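Local coordinates for protein 2-hydroxyhepta-2,4-diene-1,7-dioate isomerase (Corynebacterium glutamicum, PDB 4DBF) that probably acts as a lyase, such as an oxaloacetate decarboxylase, or isomerase of the fumarylacetoacetate hydrolase family, and binds magnesium through acidic side chains, at residues Ser122-Pro127 and Ile186-Pro191; Ala130-Phe135 and Ser170-Phe175; Glu136-Val141 and Thr256-Gly261; Ile164-Ser169 and Ile271-Pro276; Glu263-Gly268 and Asn283-Ala288. All coordinates share one frame; numbering follows the deposited sequence.

Contact 1: Ser122-Pro127 and Ile186-Pro191; sequences SPIRIP and IDTFGP
The polar part of this contact centres on the hydroxyl of T188, which meets the outer backbone edge of strand 124-126. R125 N donates to T188 OG1 over 2.8 Å in a nearly straight bond (164°). The same hydroxyl donates in turn to D187 O, with OG1 and O 2.6 Å apart. With chi1 at 76°, OG1 sits between the backbone N and the carbonyl carbon of T188, and from there it can reach both partners. On the carbonyl side of R125, water 1 donates to R125 O and to D187 O, making a second bridge. The carboxylate of D187 turns elsewhere, to K148 and T247 of the second subunit.

The apolar contacts flank this polar centre. P127 and I186 meet tip to tip, CG of the proline 3.7 Å from CG2 of the isoleucine. I124 crosses both F189 and P191 at about a right angle: its CG2 lies 4.1 Å from F189 CE1, and its CG1 lies 3.9 Å from P191 CG. The F189 ring takes I126 CA at its edge, while I186 CB stands over the centre of one face.

Strand 124-126 is an edge strand of its sheet within this chain, bonded on its inner side to strand 279-287. The partner lying along its outer edge is a type II beta turn, I186 to F189, closed by F189 N to I186 O and with T188 at the third position in the positive phi (76°) that this turn requires.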
# COMPACT_ATOMS: atom_id res chain seq x y z
N SER A 122 15.91 14.43 -3.58
CA SER A 122 15.29 14.61 -2.29
C SER A 122 15.98 13.78 -1.22
O SER A 122 16.37 12.69 -1.45
CB SER A 122 13.86 14.16 -2.32
OG SER A 122 13.03 15.10 -2.87
N PRO A 123 16.08 14.32 -0.03
CA PRO A 123 16.79 13.61 1.02
C PRO A 123 16.06 12.36 1.48
O PRO A 123 14.87 12.32 1.61
CB PRO A 123 16.86 14.62 2.14
CG PRO A 123 16.55 15.91 1.56
CD PRO A 123 15.64 15.64 0.42
N ILE A 124 16.84 11.33 1.71
CA ILE A 124 16.41 10.16 2.41
C ILE A 124 16.55 10.48 3.90
O ILE A 124 17.62 10.63 4.39
CB ILE A 124 17.31 8.96 2.07
CG1 ILE A 124 17.18 8.58 0.61
CG2 ILE A 124 17.00 7.80 2.96
CD1 ILE A 124 18.29 7.73 0.08
N ARG A 125 15.46 10.59 4.60
CA ARG A 125 15.50 11.03 5.98
C ARG A 125 15.39 9.88 6.97
O ARG A 125 14.35 9.36 7.19
CB ARG A 125 14.45 12.08 6.25
CG ARG A 125 14.44 13.17 5.22
CD ARG A 125 13.30 14.12 5.39
NE ARG A 125 13.64 15.07 6.40
CZ ARG A 125 13.14 15.10 7.62
NH1 ARG A 125 12.24 14.25 8.00
NH2 ARG A 125 13.55 16.01 8.45
N ILE A 126 16.49 9.55 7.59
CA ILE A 126 16.55 8.44 8.49
C ILE A 126 16.17 8.77 9.91
O ILE A 126 16.86 9.48 10.55
CB ILE A 126 17.95 7.85 8.49
CG1 ILE A 126 18.36 7.45 7.10
CG2 ILE A 126 18.03 6.68 9.43
CD1 ILE A 126 19.83 7.32 6.94
N PRO A 127 15.10 8.22 10.43
CA PRO A 127 14.79 8.42 11.84
C PRO A 127 15.75 7.70 12.78
O PRO A 127 16.44 6.81 12.40
CB PRO A 127 13.39 7.89 12.00
CG PRO A 127 13.08 7.20 10.76
CD PRO A 127 14.17 7.30 9.79
N ILE A 186 9.38 3.48 5.78
CA ILE A 186 9.55 4.82 6.43
C ILE A 186 9.48 5.90 5.32
O ILE A 186 9.97 5.69 4.20
CB ILE A 186 10.87 4.84 7.22
CG1 ILE A 186 10.65 4.02 8.51
CG2 ILE A 186 11.29 6.26 7.67
CD1 ILE A 186 11.96 3.46 9.20
N ASP A 187 8.83 7.02 5.57
CA ASP A 187 8.79 8.12 4.63
C ASP A 187 10.19 8.35 4.01
O ASP A 187 11.15 8.36 4.70
CB ASP A 187 8.33 9.42 5.30
CG ASP A 187 6.87 9.46 5.66
OD1 ASP A 187 6.13 8.54 5.46
OD2 ASP A 187 6.48 10.47 6.22
N THR A 188 10.24 8.56 2.71
CA THR A 188 11.44 8.80 1.90
C THR A 188 12.31 7.54 1.59
O THR A 188 13.30 7.66 0.85
CB THR A 188 12.40 9.96 2.36
OG1 THR A 188 13.16 9.49 3.48
CG2 THR A 188 11.63 11.30 2.67
N PHE A 189 11.87 6.36 2.07
CA PHE A 189 12.68 5.17 1.86
C PHE A 189 12.41 4.54 0.47
O PHE A 189 12.88 3.44 0.20
CB PHE A 189 12.38 4.15 2.97
CG PHE A 189 13.20 4.36 4.16
CD1 PHE A 189 13.68 5.64 4.45
CD2 PHE A 189 13.61 3.26 4.94
CE1 PHE A 189 14.51 5.84 5.58
CE2 PHE A 189 14.42 3.43 6.06
CZ PHE A 189 14.86 4.73 6.41
N GLY A 190 11.67 5.24 -0.41
CA GLY A 190 11.54 4.77 -1.80
C GLY A 190 11.84 5.86 -2.85
O GLY A 190 10.97 6.15 -3.68
N PRO A 191 13.05 6.39 -2.89
CA PRO A 191 13.31 7.19 -4.12
C PRO A 191 13.05 6.50 -5.48
O PRO A 191 13.37 5.31 -5.64
CB PRO A 191 14.76 7.57 -4.01
CG PRO A 191 15.10 7.35 -2.51
CD PRO A 191 14.26 6.20 -2.08
O HOH W 1 11.60 9.69 7.12

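Contact 2: Ala130-Phe135 and Ser170-Phe175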
# COMPACT_ATOMS: atom_id res chain seq x y z
N ALA A 130 15.93 3.93 13.30
CA ALA A 130 16.18 3.17 12.10
C ALA A 130 17.66 3.13 11.84
O ALA A 130 18.22 4.11 11.49
CB ALA A 130 15.47 3.77 10.89
N THR A 131 18.26 1.97 12.02
CA THR A 131 19.69 1.83 11.98
C THR A 131 20.11 0.75 11.01
O THR A 131 19.32 -0.04 10.58
CB THR A 131 20.24 1.53 13.39
OG1 THR A 131 19.64 0.36 13.92
CG2 THR A 131 19.95 2.65 14.32
N LYS A 132 21.37 0.75 10.67
CA LYS A 132 21.86 -0.03 9.57
C LYS A 132 21.00 0.11 8.31
O LYS A 132 20.54 -0.86 7.79
CB LYS A 132 22.07 -1.48 9.93
CG LYS A 132 23.00 -2.16 8.95
CD LYS A 132 23.42 -3.53 9.40
CE LYS A 132 24.00 -4.31 8.26
NZ LYS A 132 24.27 -5.69 8.68
N VAL A 133 20.83 1.34 7.84
CA VAL A 133 20.03 1.65 6.67
C VAL A 133 20.82 1.52 5.40
O VAL A 133 21.72 2.27 5.15
CB VAL A 133 19.45 3.04 6.77
CG1 VAL A 133 18.67 3.40 5.55
CG2 VAL A 133 18.61 3.17 8.00
N GLU A 134 20.45 0.54 4.60
CA GLU A 134 21.10 0.28 3.33
C GLU A 134 20.23 0.66 2.14
O GLU A 134 19.06 0.70 2.23
CB GLU A 134 21.52 -1.19 3.22
CG GLU A 134 22.45 -1.63 4.32
CD GLU A 134 22.99 -3.04 4.18
OE1 GLU A 134 22.49 -3.82 3.41
OE2 GLU A 134 23.95 -3.33 4.86
N PHE A 135 20.87 0.90 1.02
CA PHE A 135 20.21 1.16 -0.22
C PHE A 135 20.14 -0.12 -1.02
O PHE A 135 20.83 -1.04 -0.75
CB PHE A 135 21.00 2.16 -1.00
CG PHE A 135 22.35 1.69 -1.36
CD1 PHE A 135 22.55 0.93 -2.48
CD2 PHE A 135 23.42 1.94 -0.54
CE1 PHE A 135 23.79 0.48 -2.79
CE2 PHE A 135 24.66 1.50 -0.86
CZ PHE A 135 24.84 0.77 -1.99
N SER A 170 16.11 -0.39 6.49
CA SER A 170 16.81 -0.50 7.79
C SER A 170 17.01 -2.00 8.05
O SER A 170 16.04 -2.71 8.33
CB SER A 170 15.96 0.07 8.92
OG SER A 170 16.54 -0.24 10.21
N ARG A 171 18.24 -2.50 7.92
CA ARG A 171 18.46 -3.95 8.15
C ARG A 171 18.18 -4.36 9.58
O ARG A 171 17.75 -5.47 9.86
CB ARG A 171 19.90 -4.32 7.83
CG ARG A 171 20.31 -3.99 6.43
CD ARG A 171 19.49 -4.76 5.34
NE ARG A 171 20.05 -4.52 4.03
CZ ARG A 171 19.39 -4.67 2.87
NH1 ARG A 171 18.12 -5.03 2.87
NH2 ARG A 171 19.96 -4.36 1.73
N ASP A 172 18.46 -3.45 10.52
CA ASP A 172 18.15 -3.73 11.92
C ASP A 172 16.67 -3.89 12.18
O ASP A 172 16.24 -4.77 12.98
CB ASP A 172 18.71 -2.61 12.84
CG ASP A 172 20.25 -2.65 12.96
OD1 ASP A 172 20.87 -3.65 12.53
OD2 ASP A 172 20.85 -1.61 13.40
N LEU A 173 15.84 -3.01 11.56
CA LEU A 173 14.39 -3.16 11.76
C LEU A 173 13.86 -4.40 11.04
O LEU A 173 12.90 -5.03 11.59
CB LEU A 173 13.58 -1.93 11.32
CG LEU A 173 13.86 -0.65 12.13
CD1 LEU A 173 13.15 0.51 11.47
CD2 LEU A 173 13.41 -0.77 13.60
N GLN A 174 14.43 -4.75 9.89
CA GLN A 174 13.98 -5.95 9.19
C GLN A 174 14.11 -7.17 10.16
O GLN A 174 13.18 -7.99 10.30
CB GLN A 174 14.80 -6.24 7.99
CG GLN A 174 14.46 -5.45 6.78
CD GLN A 174 15.30 -5.88 5.58
OE1 GLN A 174 16.26 -5.25 5.21
NE2 GLN A 174 14.93 -6.98 4.97
N PHE A 175 15.29 -7.29 10.76
CA PHE A 175 15.48 -8.27 11.82
C PHE A 175 14.60 -8.11 13.04
O PHE A 175 13.99 -9.09 13.43
CB PHE A 175 16.97 -8.35 12.25
CG PHE A 175 17.19 -9.34 13.34
CD1 PHE A 175 17.13 -10.71 13.06
CD2 PHE A 175 17.38 -8.91 14.64
CE1 PHE A 175 17.30 -11.66 14.06
CE2 PHE A 175 17.54 -9.86 15.67
CZ PHE A 175 17.48 -11.22 15.35
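V133 and S170 form a single antiparallel, non-hydrogen-bonded bridge, their CA atoms 4.0 Å apart, at the point where strand 159-170 gives way to helix 171-177; around it, polar bonds tie the start of strand 133-143 to the first turn of that helix. S170 is the N-cap. With chi1 at 171° its OG lies anti to the backbone N, donates to a lone pair of T131 O in the carbonyl plane (OG to O 2.8 Å), and accepts from L173 N. Next along, R171 N donates to K132 O over 2.8 Å. T131 OG1 also approaches D172 OD2, but the modelled separation is too short to be trusted.

R171 bends at chi2 (-62°) and crosses E134 at about a right angle. Its NE is 2.6 Å from E134 OE1, which it meets from above the carboxylate plane, the two flat groups standing 87° apart; NH2 adds a weak bond to the same oxygen. At the other end, NH1 donates to Q174 OE1 over 3.0 Å.

Gripped by E134 and Q174, the guanidinium is probably restricted in its rotation, and its NH2 forms a salt bridge with the magnesium ligand E136, consistent with a second-shell role.

Contact 3: Glu136-Val141 and Thr256-Gly261. With MG (magnesium ion), chain C.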
# COMPACT_ATOMS: atom_id res chain seq x y z
N GLU A 136 19.30 -0.13 -2.02
CA GLU A 136 19.29 -1.22 -2.96
C GLU A 136 18.86 -0.65 -4.29
O GLU A 136 17.79 -0.20 -4.40
CB GLU A 136 18.28 -2.29 -2.57
CG GLU A 136 18.29 -2.80 -1.15
CD GLU A 136 17.39 -4.00 -0.94
OE1 GLU A 136 16.30 -4.01 -1.45
OE2 GLU A 136 17.77 -4.90 -0.24
N GLY A 137 19.72 -0.69 -5.28
CA GLY A 137 19.34 -0.25 -6.59
C GLY A 137 18.58 -1.30 -7.35
O GLY A 137 19.04 -2.38 -7.46
N GLU A 138 17.43 -0.94 -7.89
CA GLU A 138 16.59 -1.86 -8.58
C GLU A 138 15.97 -1.31 -9.83
O GLU A 138 15.65 -0.18 -9.91
CB GLU A 138 15.48 -2.43 -7.69
CG GLU A 138 15.90 -2.70 -6.27
CD GLU A 138 14.94 -3.53 -5.44
OE1 GLU A 138 13.97 -4.05 -5.90
OE2 GLU A 138 15.19 -3.66 -4.28
N LEU A 139 15.79 -2.17 -10.78
CA LEU A 139 14.98 -1.87 -11.92
C LEU A 139 13.51 -1.86 -11.51
O LEU A 139 13.03 -2.76 -10.92
CB LEU A 139 15.20 -2.89 -13.00
CG LEU A 139 14.42 -2.63 -14.25
CD1 LEU A 139 14.86 -1.37 -14.96
CD2 LEU A 139 14.50 -3.84 -15.15
N ALA A 140 12.83 -0.78 -11.85
CA ALA A 140 11.44 -0.58 -11.50
C ALA A 140 10.59 -0.60 -12.73
O ALA A 140 10.93 -0.05 -13.70
CB ALA A 140 11.24 0.73 -10.76
N VAL A 141 9.46 -1.23 -12.61
CA VAL A 141 8.51 -1.30 -13.67
C VAL A 141 7.33 -0.39 -13.36
O VAL A 141 6.78 -0.44 -12.30
CB VAL A 141 7.97 -2.70 -13.85
CG1 VAL A 141 6.96 -2.73 -14.93
CG2 VAL A 141 9.07 -3.69 -14.12
N THR A 256 11.89 -4.78 -8.89
CA THR A 256 12.17 -6.18 -9.36
C THR A 256 13.35 -6.88 -8.64
O THR A 256 13.71 -8.05 -8.95
CB THR A 256 12.36 -6.23 -10.91
OG1 THR A 256 13.47 -5.40 -11.28
CG2 THR A 256 11.08 -5.69 -11.59
N GLY A 257 14.02 -6.18 -7.73
CA GLY A 257 14.93 -6.85 -6.81
C GLY A 257 16.36 -6.37 -6.89
O GLY A 257 16.70 -5.48 -7.70
N SER A 258 17.20 -6.95 -6.00
CA SER A 258 18.61 -6.57 -5.87
C SER A 258 19.30 -7.60 -4.99
O SER A 258 18.63 -8.36 -4.28
CB SER A 258 18.77 -5.20 -5.23
OG SER A 258 18.41 -5.20 -3.89
N PRO A 259 20.64 -7.57 -4.95
CA PRO A 259 21.35 -8.36 -3.90
C PRO A 259 20.82 -7.87 -2.59
O PRO A 259 20.52 -6.67 -2.47
CB PRO A 259 22.83 -7.90 -4.02
CG PRO A 259 22.97 -7.43 -5.37
CD PRO A 259 21.59 -6.89 -5.85
N ALA A 260 20.70 -8.76 -1.61
CA ALA A 260 20.11 -8.50 -0.30
C ALA A 260 21.01 -7.79 0.74
O ALA A 260 20.59 -7.59 1.90
CB ALA A 260 19.65 -9.79 0.28
N GLY A 261 22.21 -7.40 0.35
CA GLY A 261 23.08 -6.67 1.26
C GLY A 261 24.05 -5.75 0.56
O GLY A 261 24.85 -6.20 -0.27
MG MG C . 14.65 -4.83 -2.57
O HOH W 2 12.94 -5.39 -3.76
O HOH W 3 16.19 -5.22 -10.25
O HOH W 4 15.99 -6.19 -3.30
O HOH W 5 14.07 -6.28 -1.22
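L139 O is gripped twice by T256. The backbone N approaches nearly along the C=O axis at 3.1 Å from L139 O, while T256 OG1 donates to the same oxygen over 2.7 Å, tilted 30° from the carbonyl plane. That hydroxyl also receives water 3, which donates to G257 O and accepts from L139 N, so both polar backbone atoms of L139 are held. Beyond, V141 CG2 and T256 CG2 touch at 3.8 Å.

Here the loop following strand 253-255 runs on beside strand 133-143, nearly opposite in direction, and the two segments frame the magnesium site of this family's fold. E136 and E138, separated by G137, extend their chains toward the loop. The metal is bound by E136 OE1 at 2.2 Å and by E138 OE2 at 2.1 Å. D167 and waters 2, 4 and 5 complete six ligands, the three carboxylate oxygens on one face and the waters on the other.

The loop also bonds to the ligands themselves. E138 keeps OE1 off the metal, where it takes a weak bond from G257 N (2.8 Å) and one from water 2. S258 OG lies 3.2 Å from E136 CB; it donates to P259 O and accepts from metal-bound water 4, at 2.7 Å from OG. The other oxygen of E136, OE2, is held by a salt bridge from R171.

Contact 4: Ile164-Ser169 and Ile271-Pro276. With MG (magnesium ion), chain C.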
# COMPACT_ATOMS: atom_id res chain seq x y z
N ILE A 164 14.11 3.77 -12.18
CA ILE A 164 14.98 3.23 -11.17
C ILE A 164 14.27 3.42 -9.84
O ILE A 164 13.57 4.46 -9.63
CB ILE A 164 16.34 3.98 -11.13
CG1 ILE A 164 16.99 4.05 -12.54
CG2 ILE A 164 17.26 3.29 -10.08
CD1 ILE A 164 18.26 4.95 -12.58
N ILE A 165 14.43 2.46 -8.94
CA ILE A 165 14.00 2.64 -7.53
C ILE A 165 15.18 2.34 -6.58
O ILE A 165 15.99 1.47 -6.86
CB ILE A 165 12.73 1.81 -7.19
CG1 ILE A 165 12.29 2.10 -5.73
CG2 ILE A 165 12.95 0.23 -7.39
CD1 ILE A 165 10.95 1.53 -5.35
N ASN A 166 15.28 3.09 -5.49
CA ASN A 166 16.25 2.80 -4.43
C ASN A 166 15.39 2.21 -3.30
O ASN A 166 14.61 2.95 -2.65
CB ASN A 166 17.01 4.10 -4.03
CG ASN A 166 18.13 3.82 -3.09
OD1 ASN A 166 18.17 2.74 -2.47
ND2 ASN A 166 19.06 4.78 -2.94
N ASP A 167 15.45 0.89 -3.08
CA ASP A 167 14.58 0.25 -2.06
C ASP A 167 15.36 0.35 -0.73
O ASP A 167 16.05 -0.60 -0.30
CB ASP A 167 14.31 -1.21 -2.49
CG ASP A 167 13.50 -1.99 -1.49
OD1 ASP A 167 12.86 -1.43 -0.58
OD2 ASP A 167 13.48 -3.24 -1.59
N VAL A 168 15.24 1.49 -0.07
CA VAL A 168 16.06 1.80 1.12
C VAL A 168 15.46 0.96 2.24
O VAL A 168 14.26 0.83 2.30
CB VAL A 168 15.90 3.29 1.45
CG1 VAL A 168 16.62 3.62 2.74
CG2 VAL A 168 16.48 4.14 0.24
N SER A 169 16.31 0.36 3.08
CA SER A 169 15.88 -0.65 4.04
C SER A 169 16.75 -0.53 5.33
O SER A 169 18.00 -0.57 5.21
CB SER A 169 16.20 -2.05 3.46
OG SER A 169 15.90 -2.12 2.02
N ILE A 271 23.92 8.90 -2.24
CA ILE A 271 23.79 7.62 -2.93
C ILE A 271 23.26 7.79 -4.37
O ILE A 271 22.29 8.49 -4.58
CB ILE A 271 22.89 6.59 -2.08
CG1 ILE A 271 22.76 5.23 -2.79
CG2 ILE A 271 21.47 7.09 -1.79
CD1 ILE A 271 24.05 4.42 -2.94
N GLU A 272 23.91 7.18 -5.34
CA GLU A 272 23.48 7.34 -6.71
C GLU A 272 23.37 5.98 -7.36
O GLU A 272 24.38 5.26 -7.51
CB GLU A 272 24.48 8.20 -7.47
CG GLU A 272 24.11 8.55 -8.90
CD GLU A 272 25.20 9.43 -9.52
OE1 GLU A 272 26.30 8.92 -9.78
OE2 GLU A 272 24.94 10.62 -9.72
N ILE A 273 22.16 5.65 -7.83
CA ILE A 273 22.01 4.40 -8.54
C ILE A 273 22.14 4.71 -10.03
O ILE A 273 21.54 5.69 -10.50
CB ILE A 273 20.59 3.75 -8.29
CG1 ILE A 273 20.22 3.66 -6.77
CG2 ILE A 273 20.45 2.39 -9.02
CD1 ILE A 273 21.17 2.88 -5.94
N GLU A 274 22.81 3.85 -10.78
CA GLU A 274 22.86 4.06 -12.22
C GLU A 274 22.38 2.84 -12.98
O GLU A 274 22.85 1.76 -12.72
CB GLU A 274 24.29 4.42 -12.68
CG GLU A 274 24.46 4.39 -14.17
CD GLU A 274 25.89 4.71 -14.59
OE1 GLU A 274 26.84 3.93 -14.27
OE2 GLU A 274 26.04 5.73 -15.29
N ILE A 275 21.45 3.02 -13.92
CA ILE A 275 21.06 1.94 -14.81
C ILE A 275 21.21 2.46 -16.26
O ILE A 275 20.48 3.34 -16.66
CB ILE A 275 19.62 1.40 -14.53
CG1 ILE A 275 19.47 0.82 -13.10
CG2 ILE A 275 19.28 0.34 -15.59
CD1 ILE A 275 18.13 0.19 -12.85
N PRO A 276 22.21 1.96 -17.04
CA PRO A 276 22.43 2.47 -18.42
C PRO A 276 21.18 2.29 -19.26
O PRO A 276 20.48 1.27 -19.15
CB PRO A 276 23.60 1.60 -18.94
CG PRO A 276 23.71 0.40 -17.95
CD PRO A 276 23.27 1.01 -16.63
MG MG C . 14.65 -4.83 -2.57
O HOH W 5 14.07 -6.28 -1.22
O HOH W 2 12.94 -5.39 -3.76
O HOH W 4 15.99 -6.19 -3.30
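I164 and I273 share the same first torsion, chi1 -52° and -50°, which sets CG2 of each anti to its own backbone N and brings the two branch methyls against each other. They meet at 3.5 Å, CG2 to CG2, closer than methyls usually pack. The two side chains slide past each other in opposite directions, and I164 does the same with I275, its CG1 4.0 Å from I275 CD1. The far end of I164, CD1, lies against the backbone, 4.0 Å from I275 N.

N166, like I164, points its CB toward the other strand. Its side chain crosses that of I271 obliquely, with ND2 3.5 Å from I271 CG2, and ND2 also comes near I273 CD1; OD1 on the other branch is taken by E136 N.

No hydrogen bond links the segments, for they belong to different sheets laid face to face. Strand 159-170 lies between strands 133-143 and 190-197, strand 270-275 between 279-287 and 209-216, and the two short segments approach within 8.1 Å at an N-to-C angle of 149°. I164 and N166 look into the interface; I165, between them, turns the other way, toward E138.

From N166 to V168 the chain makes an inverse gamma turn centred on D167, whose OD2 binds magnesium at 2.2 Å beside E136 and E138. K112 forms a salt bridge with OD1, and K184 bonds to OD2. S169 OG donates back to D167 O over 2.8 Å, from above the carbonyl plane.

Contact 5: Glu263-Gly268 and Asn283-Ala288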
# COMPACT_ATOMS: atom_id res chain seq x y z
N GLU A 263 25.51 -1.66 1.69
CA GLU A 263 26.37 -0.91 2.59
C GLU A 263 25.52 0.10 3.37
O GLU A 263 24.67 0.80 2.78
CB GLU A 263 27.51 -0.17 1.84
CG GLU A 263 28.40 0.78 2.72
CD GLU A 263 29.52 0.07 3.51
OE1 GLU A 263 30.08 -0.97 3.04
OE2 GLU A 263 29.86 0.59 4.60
N ALA A 264 25.73 0.23 4.67
CA ALA A 264 24.95 1.21 5.43
C ALA A 264 25.26 2.67 5.04
O ALA A 264 26.38 3.03 4.67
CB ALA A 264 25.10 1.01 6.95
N MET A 265 24.23 3.51 5.15
CA MET A 265 24.32 4.90 4.76
C MET A 265 24.07 5.67 6.03
O MET A 265 23.23 5.26 6.85
CB MET A 265 23.16 5.21 3.79
CG MET A 265 23.28 4.50 2.51
SD MET A 265 22.00 5.16 1.41
CE MET A 265 20.47 4.81 2.14
N VAL A 266 24.74 6.82 6.18
CA VAL A 266 24.57 7.70 7.31
C VAL A 266 24.40 9.16 6.91
O VAL A 266 24.62 9.56 5.75
CB VAL A 266 25.77 7.61 8.33
CG1 VAL A 266 25.94 6.15 8.92
CG2 VAL A 266 27.10 8.16 7.68
N ASP A 267 24.02 9.98 7.88
CA ASP A 267 23.76 11.40 7.64
C ASP A 267 24.96 12.00 6.94
O ASP A 267 26.07 11.70 7.32
CB ASP A 267 23.45 12.09 8.95
CG ASP A 267 23.45 13.57 8.82
OD1 ASP A 267 22.47 14.13 8.31
OD2 ASP A 267 24.48 14.16 9.19
N GLY A 268 24.76 12.79 5.88
CA GLY A 268 25.89 13.29 5.06
C GLY A 268 26.26 12.56 3.78
O GLY A 268 26.87 13.17 2.88
N ASN A 283 20.45 10.63 -4.35
CA ASN A 283 19.78 11.24 -3.20
C ASN A 283 20.77 11.47 -2.07
O ASN A 283 21.60 10.59 -1.75
CB ASN A 283 18.64 10.33 -2.65
CG ASN A 283 17.50 10.16 -3.66
OD1 ASN A 283 16.50 10.92 -3.65
ND2 ASN A 283 17.63 9.18 -4.51
N PRO A 284 20.67 12.66 -1.43
CA PRO A 284 21.44 12.84 -0.24
C PRO A 284 20.79 12.13 0.94
O PRO A 284 19.57 11.83 0.94
CB PRO A 284 21.49 14.38 -0.09
CG PRO A 284 20.12 14.81 -0.59
CD PRO A 284 19.82 13.82 -1.74
N VAL A 285 21.61 11.82 1.92
CA VAL A 285 21.12 11.16 3.13
C VAL A 285 21.23 12.10 4.35
O VAL A 285 22.29 12.72 4.57
CB VAL A 285 21.93 9.87 3.38
CG1 VAL A 285 21.43 9.13 4.64
CG2 VAL A 285 21.89 8.92 2.08
N VAL A 286 20.16 12.16 5.14
CA VAL A 286 20.13 12.96 6.36
C VAL A 286 19.50 12.25 7.56
O VAL A 286 18.70 11.33 7.38
CB VAL A 286 19.43 14.34 6.14
CG1 VAL A 286 20.04 15.06 4.95
CG2 VAL A 286 17.93 14.23 5.93
N ASP A 287 19.84 12.67 8.79
CA ASP A 287 19.12 12.18 9.96
C ASP A 287 17.78 12.90 9.99
O ASP A 287 17.73 14.12 9.79
CB ASP A 287 19.90 12.44 11.26
CG ASP A 287 21.20 11.64 11.36
OD1 ASP A 287 22.23 12.22 11.81
OD2 ASP A 287 21.22 10.42 10.98
N ALA A 288 16.69 12.18 10.14
CA ALA A 288 15.38 12.79 10.30
C ALA A 288 15.33 13.41 11.68
O ALA A 288 14.90 14.55 11.80
CB ALA A 288 14.23 11.79 10.12
OXT ALA A 288 15.72 12.81 12.71
O HOH W 6 23.22 8.77 10.18
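Two hydrogen bonds clasp the end of strand 279-287 from successive residues of the loop. D267 OD1 receives D287 N over 3.0 Å, on the anti side of the carboxylate and 25° out of its plane. G268 N then donates to V285 O at 2.8 Å, with an N-H to acceptor angle of 149°. D267 can serve D287 because its CG is anti to its own backbone N (chi1 168°), which swings the carboxylate across V286 CA. Water 6 adds a bridge, accepting from D267 N and donating to D287 OD2.

Between the charged groups the fit is close. The two carboxylates stack, and D287 OD1 lies 3.1 Å from D267 CB. Since D267 OD2 and D287 OD1 are 4.0 Å apart, the like charges probably repel somewhat, though both residues are exposed to solvent, which would soften the effect.

The apolar contact lies on the inner side and belongs to V285 and M265. V285 CG2 meets M265 SD at 3.8 Å, the two side chains crossing at about a right angle. V285 CG1 also packs against the backbone, 3.4 Å from V266 O. M265 goes on to pack against V133, F135 and I271.

V285 also pairs through its backbone with D269, and N283 with I271. The contact therefore sits at the open end of an antiparallel beta hairpin, strands 270-275 and 279-287, where the incoming loop is fastened to the outgoing strand near the C terminus.

How the contacts relate
Starting from the N terminus, contact 1 closes a loop of 58 residues, and contact 2 lies wholly within it, joining the start of strand 133-143 to helix 171-177. Contact 3 opens on the next part of that strand and spans to 256-261, crossing contacts 1 and 2. Contact 4, from strand 159-170 to strand 270-275, crosses all the others, and shares the magnesium and three waters with contact 3. Contact 5 closes a short loop at the C terminus, in series after contacts 1, 2 and 3. Strand 279-287 ties it to contact 1 through bonds to I126; M265 N bonds V133 O of contact 2.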